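Local coordinates for UPF0303 protein YBR137W (Saccharomyces cerevisiae, PDB 4CLC), which is of unknown biochemical function but belongs to the UPF0303 family of HbpS-like proteins and resides in the cytoplasm, at residues A131-S136 and Y143-I148; K92-R97 and K123-H128. All blocks are in the same frame, centred on the assembly; numbering follows the deposited sequence.

From the N terminus, the first of the four segments is 92-97, on helix 84-98. The chain then passes through two short helices, 102-107 and 114-117, and returns as the loop 123-128 to pack against that helix, so contact 2 closes a loop of 25 residues. A few residues later, strand 131-136 begins, and a six-residue turn brings back 143-148 to close the hairpin of contact 1. The two contacts follow in series, neither nesting nor crossing. They meet through helix 84-98: Leu96 and Ala95 touch Leu133, while Lys92 packs against Ala131 and Thr147. Loop, helix and sheet are thus layered in that order, with contact centres about 12 Å apart.

Contact 1: A131-S136 and Y143-I148; sequences AVLIQS and YACLTI
Ser136 and Tyr143 meet where the turn joins the two strands of an antiparallel beta hairpin. Ser136 CB lies over the centre of the Tyr143 ring, 3.4 Å from its centroid, in a CH-pi contact; the short serine side chain lets its CB methylene approach the ring face. Ile134 O receives a weak bond from Tyr143 N and a second weak one from Ala144 N. Two residues facing one make this a classic beta bulge. Ile134 N in turn donates to Ala144 O at 2.8 Å, the donor lying well above the carbonyl plane. Beyond the bulge, Val132 and Leu146 exchange a reciprocal pair of backbone bonds.

Ile134 carries much of the apolar contact. Its CG1 is anti to the carbonyl carbon (chi1 -57°) and comes 4.2 Å from Leu146 CB; chi2 near -179° extends CD1 to 4.1 Å from Ala144 CB, the small methyl that meets the end of this branched chain. On the other face, Leu133 brings CD2 to 3.8 Å from Cys145 CB, and Ala131 CB rests 3.6 Å from Thr147 OG1. Both are non-hydrogen-bonded pairs, whose CA atoms lie close together; the small side chains of Ala131 and Cys145 suit this spacing, while Leu133 reaches across with CD2.

The hairpin occupies the middle of the mixed sheet, with 144-149 bonded onward to strand 60-64 and 131-136 to strand 30-31. Val132 packs on helix 153-168, Ile134 on helix 36-53 and Leu146 on both, whereas Ala131, Leu133 and Thr147 face helix 84-98.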
loop_
_atom_site.group_PDB
_atom_site.type_symbol
_atom_site.label_atom_id
_atom_site.label_comp_id
_atom_site.label_asym_id
_atom_site.label_seq_id
_atom_site.Cartn_x
_atom_site.Cartn_y
_atom_site.Cartn_z
ATOM N N ALA D 131 -22.809 17.196 9.061
ATOM C CA ALA D 131 -22.190 16.505 10.179
ATOM C C ALA D 131 -22.031 17.453 11.337
ATOM O O ALA D 131 -21.208 18.359 11.285
ATOM C CB ALA D 131 -20.841 15.943 9.788
ATOM N N VAL D 132 -22.802 17.236 12.391
ATOM C CA VAL D 132 -22.739 18.094 13.552
ATOM C C VAL D 132 -22.307 17.278 14.756
ATOM O O VAL D 132 -22.895 16.250 15.064
ATOM C CB VAL D 132 -24.111 18.776 13.824
ATOM C CG1 VAL D 132 -24.097 19.521 15.145
ATOM C CG2 VAL D 132 -24.469 19.709 12.690
ATOM N N LEU D 133 -21.260 17.723 15.427
ATOM C CA LEU D 133 -20.840 17.079 16.644
ATOM C C LEU D 133 -21.932 17.177 17.699
ATOM O O LEU D 133 -22.716 18.127 17.706
ATOM C CB LEU D 133 -19.545 17.699 17.164
ATOM C CG LEU D 133 -18.318 17.534 16.278
ATOM C CD1 LEU D 133 -17.183 18.393 16.795
ATOM C CD2 LEU D 133 -17.908 16.097 16.244
ATOM N N ILE D 134 -21.982 16.176 18.577
ATOM C CA ILE D 134 -22.849 16.185 19.738
ATOM C C ILE D 134 -22.013 16.515 20.962
ATOM O O ILE D 134 -21.240 15.679 21.438
ATOM C CB ILE D 134 -23.546 14.827 19.959
ATOM C CG1 ILE D 134 -24.352 14.409 18.735
ATOM C CG2 ILE D 134 -24.449 14.891 21.181
ATOM C CD1 ILE D 134 -25.063 13.090 18.931
ATOM N N GLN D 135 -22.192 17.722 21.488
ATOM C CA GLN D 135 -21.387 18.216 22.607
ATOM C C GLN D 135 -21.861 17.692 23.947
ATOM O O GLN D 135 -23.031 17.348 24.104
ATOM C CB GLN D 135 -21.400 19.738 22.632
ATOM C CG GLN D 135 -20.030 20.323 22.520
ATOM C CD GLN D 135 -19.448 20.128 21.155
ATOM O OE1 GLN D 135 -20.052 20.512 20.149
ATOM N NE2 GLN D 135 -18.267 19.520 21.099
ATOM N N SER D 136 -20.948 17.634 24.910
ATOM C CA SER D 136 -21.284 17.193 26.260
ATOM C C SER D 136 -21.236 18.360 27.224
ATOM O O SER D 136 -20.315 19.184 27.180
ATOM C CB SER D 136 -20.330 16.104 26.736
ATOM O OG SER D 136 -20.185 16.130 28.146
ATOM N N TYR D 143 -19.478 14.202 22.770
ATOM C CA TYR D 143 -19.979 12.845 22.980
ATOM C C TYR D 143 -19.816 12.012 21.714
ATOM O O TYR D 143 -19.348 10.876 21.746
ATOM C CB TYR D 143 -21.466 12.857 23.382
ATOM C CG TYR D 143 -21.744 13.036 24.856
ATOM C CD1 TYR D 143 -20.928 12.450 25.802
ATOM C CD2 TYR D 143 -22.834 13.791 25.300
ATOM C CE1 TYR D 143 -21.172 12.607 27.156
ATOM C CE2 TYR D 143 -23.086 13.956 26.649
ATOM C CZ TYR D 143 -22.249 13.354 27.569
ATOM O OH TYR D 143 -22.457 13.486 28.914
ATOM N N ALA D 144 -20.240 12.587 20.602
ATOM C CA ALA D 144 -20.423 11.836 19.379
ATOM C C ALA D 144 -20.541 12.803 18.220
ATOM O O ALA D 144 -20.253 13.976 18.356
ATOM C CB ALA D 144 -21.647 10.959 19.477
ATOM N N CYS D 145 -20.935 12.296 17.067
ATOM C CA CYS D 145 -21.174 13.135 15.924
ATOM C C CYS D 145 -22.461 12.656 15.237
ATOM O O CYS D 145 -22.669 11.453 15.026
ATOM C CB CYS D 145 -19.964 13.106 14.983
ATOM S SG CYS D 145 -20.139 13.993 13.409
ATOM N N LEU D 146 -23.334 13.606 14.921
ATOM C CA LEU D 146 -24.553 13.332 14.191
ATOM C C LEU D 146 -24.346 13.737 12.745
ATOM O O LEU D 146 -23.878 14.832 12.487
ATOM C CB LEU D 146 -25.719 14.089 14.823
ATOM C CG LEU D 146 -26.950 14.427 13.996
ATOM C CD1 LEU D 146 -27.593 13.169 13.507
ATOM C CD2 LEU D 146 -27.890 15.182 14.869
ATOM N N THR D 147 -24.670 12.858 11.806
ATOM C CA THR D 147 -24.405 13.133 10.407
ATOM C C THR D 147 -25.590 12.787 9.531
ATOM O O THR D 147 -26.071 11.653 9.543
ATOM C CB THR D 147 -23.195 12.358 9.884
ATOM O OG1 THR D 147 -22.037 12.672 10.659
ATOM C CG2 THR D 147 -22.942 12.720 8.444
ATOM N N ILE D 148 -26.047 13.771 8.761
ATOM C CA ILE D 148 -27.193 13.600 7.898
ATOM C C ILE D 148 -26.715 13.762 6.477
ATOM O O ILE D 148 -25.751 14.487 6.218
ATOM C CB ILE D 148 -28.295 14.608 8.244
ATOM C CG1 ILE D 148 -28.744 14.398 9.692
ATOM C CG2 ILE D 148 -29.473 14.476 7.318
ATOM C CD1 ILE D 148 -29.806 15.346 10.144
#

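Contact 2: K92-R97 and K123-H128; sequences KKTALR and KEYAFH
Tyr125 lies against Lys93, Thr94 and Arg97, fastening an irregular loop to helix 84-98 of this HbpS-like fold. Lys93 and Arg97 lie about one turn apart, with Thr94 next to Lys93, so the three present one side of the helix to the loop. The extended Lys93 chain (CG anti to the backbone N, chi1 -164°) crosses the tyrosine ring obliquely, with CD over one face, offset toward the rim and 4.1 Å from the centroid. Its ammonium NZ continues to Glu124 OE2 in a salt bridge, whose modelled length is too short to be taken literally at this resolution. Lysine suits the place because its methylenes can cover a ring while its charge reaches an acid.

Thr94 uses both branches. OG1 donates to Ala126 O at 2.8 Å from above the carbonyl plane, tying the helix to the loop backbone. CG2 sits off-centre above the Phe127 ring, 3.8 Å from CE2, and the CA of Thr94 meets the edge of the Tyr125 ring. The Phe127 ring also meets that of Phe118, the two planes nearly parallel, and Tyr125 and Phe127 both touch Val120.

Arg97 reaches the far end of Tyr125 at about a right angle, with the guanidinium and ring planes 72° apart. Its NE also forms a salt bridge with an acidic side chain of another chain, while NH1 donates to Tyr125 OH at 2.8 Å, with the oxygen close to the guanidinium plane.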
loop_
_atom_site.group_PDB
_atom_site.type_symbol
_atom_site.label_atom_id
_atom_site.label_comp_id
_atom_site.label_asym_id
_atom_site.label_seq_id
_atom_site.Cartn_x
_atom_site.Cartn_y
_atom_site.Cartn_z
ATOM N N LYS D 92 -18.416 13.152 8.601
ATOM C CA LYS D 92 -18.100 12.784 9.980
ATOM C C LYS D 92 -16.617 12.941 10.237
ATOM O O LYS D 92 -16.208 13.471 11.268
ATOM C CB LYS D 92 -18.537 11.337 10.261
ATOM C CG LYS D 92 -18.263 10.860 11.664
ATOM C CD LYS D 92 -18.754 9.451 11.916
ATOM C CE LYS D 92 -18.156 8.463 10.970
ATOM N NZ LYS D 92 -19.248 7.790 10.224
ATOM N N LYS D 93 -15.817 12.489 9.280
ATOM C CA LYS D 93 -14.381 12.529 9.433
ATOM C C LYS D 93 -13.914 13.971 9.618
ATOM O O LYS D 93 -13.217 14.284 10.594
ATOM C CB LYS D 93 -13.677 11.864 8.242
ATOM C CG LYS D 93 -12.226 11.554 8.566
ATOM C CD LYS D 93 -11.534 10.674 7.551
ATOM C CE LYS D 93 -10.145 10.265 8.059
ATOM N NZ LYS D 93 -9.627 9.006 7.432
ATOM N N THR D 94 -14.316 14.850 8.697
ATOM C CA THR D 94 -14.002 16.269 8.812
ATOM C C THR D 94 -14.429 16.814 10.171
ATOM O O THR D 94 -13.603 17.342 10.912
ATOM C CB THR D 94 -14.685 17.103 7.724
ATOM O OG1 THR D 94 -14.219 16.720 6.421
ATOM C CG2 THR D 94 -14.397 18.549 7.956
ATOM N N ALA D 95 -15.705 16.651 10.517
ATOM C CA ALA D 95 -16.227 17.160 11.786
ATOM C C ALA D 95 -15.456 16.715 13.028
ATOM O O ALA D 95 -15.158 17.548 13.878
ATOM C CB ALA D 95 -17.671 16.778 11.936
ATOM N N LEU D 96 -15.136 15.422 13.149
ATOM C CA LEU D 96 -14.468 14.917 14.360
ATOM C C LEU D 96 -13.030 15.401 14.450
ATOM O O LEU D 96 -12.482 15.609 15.542
ATOM C CB LEU D 96 -14.511 13.387 14.412
ATOM C CG LEU D 96 -15.849 12.745 14.802
ATOM C CD1 LEU D 96 -15.907 11.282 14.353
ATOM C CD2 LEU D 96 -16.133 12.881 16.297
ATOM N N ARG D 97 -12.420 15.590 13.292
ATOM C CA ARG D 97 -11.043 16.037 13.246
ATOM C C ARG D 97 -10.899 17.509 13.608
ATOM O O ARG D 97 -10.009 17.894 14.385
ATOM C CB ARG D 97 -10.452 15.808 11.859
ATOM C CG ARG D 97 -9.110 16.451 11.699
ATOM C CD ARG D 97 -8.449 16.072 10.398
ATOM N NE ARG D 97 -7.169 16.767 10.245
ATOM C CZ ARG D 97 -6.257 16.455 9.335
ATOM N NH1 ARG D 97 -6.474 15.446 8.498
ATOM N NH2 ARG D 97 -5.128 17.142 9.274
ATOM N N LYS D 123 -11.010 13.209 -0.961
ATOM C CA LYS D 123 -11.676 11.950 -1.300
ATOM C C LYS D 123 -12.075 11.319 0.024
ATOM O O LYS D 123 -12.922 10.438 0.075
ATOM C CB LYS D 123 -10.797 10.995 -2.121
ATOM C CG LYS D 123 -10.922 11.155 -3.652
ATOM C CD LYS D 123 -10.091 12.341 -4.131
ATOM C CE LYS D 123 -10.711 13.042 -5.344
ATOM N NZ LYS D 123 -9.955 14.286 -5.720
ATOM N N GLU D 124 -11.479 11.866 1.076
ATOM C CA GLU D 124 -11.443 11.374 2.438
ATOM C C GLU D 124 -12.264 12.285 3.361
ATOM O O GLU D 124 -13.082 11.811 4.142
ATOM C CB GLU D 124 -9.981 11.266 2.919
ATOM C CG GLU D 124 -9.781 10.509 4.241
ATOM C CD GLU D 124 -8.311 10.306 4.645
ATOM O OE1 GLU D 124 -7.396 10.801 3.948
ATOM O OE2 GLU D 124 -8.072 9.640 5.681
ATOM N N TYR D 125 -11.956 13.578 3.368
ATOM C CA TYR D 125 -12.757 14.545 4.121
ATOM C C TYR D 125 -13.754 15.325 3.250
ATOM O O TYR D 125 -13.408 15.804 2.185
ATOM C CB TYR D 125 -11.845 15.530 4.832
ATOM C CG TYR D 125 -10.884 14.918 5.821
ATOM C CD1 TYR D 125 -9.649 14.411 5.404
ATOM C CD2 TYR D 125 -11.189 14.869 7.168
ATOM C CE1 TYR D 125 -8.762 13.868 6.294
ATOM C CE2 TYR D 125 -10.303 14.326 8.065
ATOM C CZ TYR D 125 -9.088 13.827 7.623
ATOM O OH TYR D 125 -8.196 13.296 8.535
ATOM N N ALA D 126 -14.993 15.452 3.701
ATOM C CA ALA D 126 -15.984 16.215 2.950
ATOM C C ALA D 126 -16.241 17.544 3.626
ATOM O O ALA D 126 -16.293 17.633 4.856
ATOM C CB ALA D 126 -17.277 15.455 2.808
ATOM N N PHE D 127 -16.313 18.597 2.826
ATOM C CA PHE D 127 -16.566 19.900 3.392
ATOM C C PHE D 127 -17.983 20.477 3.179
ATOM O O PHE D 127 -18.253 21.612 3.608
ATOM C CB PHE D 127 -15.457 20.825 2.918
ATOM C CG PHE D 127 -14.162 20.525 3.594
ATOM C CD1 PHE D 127 -13.310 19.547 3.089
ATOM C CD2 PHE D 127 -13.839 21.142 4.800
ATOM C CE1 PHE D 127 -12.136 19.235 3.745
ATOM C CE2 PHE D 127 -12.665 20.840 5.458
ATOM C CZ PHE D 127 -11.816 19.881 4.935
ATOM N N HIS D 128 -18.874 19.704 2.540
ATOM C CA HIS D 128 -20.325 19.983 2.569
ATOM C C HIS D 128 -20.889 19.784 3.968
ATOM O O HIS D 128 -20.278 19.108 4.792
ATOM C CB HIS D 128 -21.087 19.088 1.615
ATOM C CG HIS D 128 -20.767 19.332 0.175
ATOM N ND1 HIS D 128 -19.521 19.737 -0.253
ATOM C CD2 HIS D 128 -21.513 19.162 -0.943
ATOM C CE1 HIS D 128 -19.520 19.837 -1.569
ATOM N NE2 HIS D 128 -20.715 19.494 -2.014
#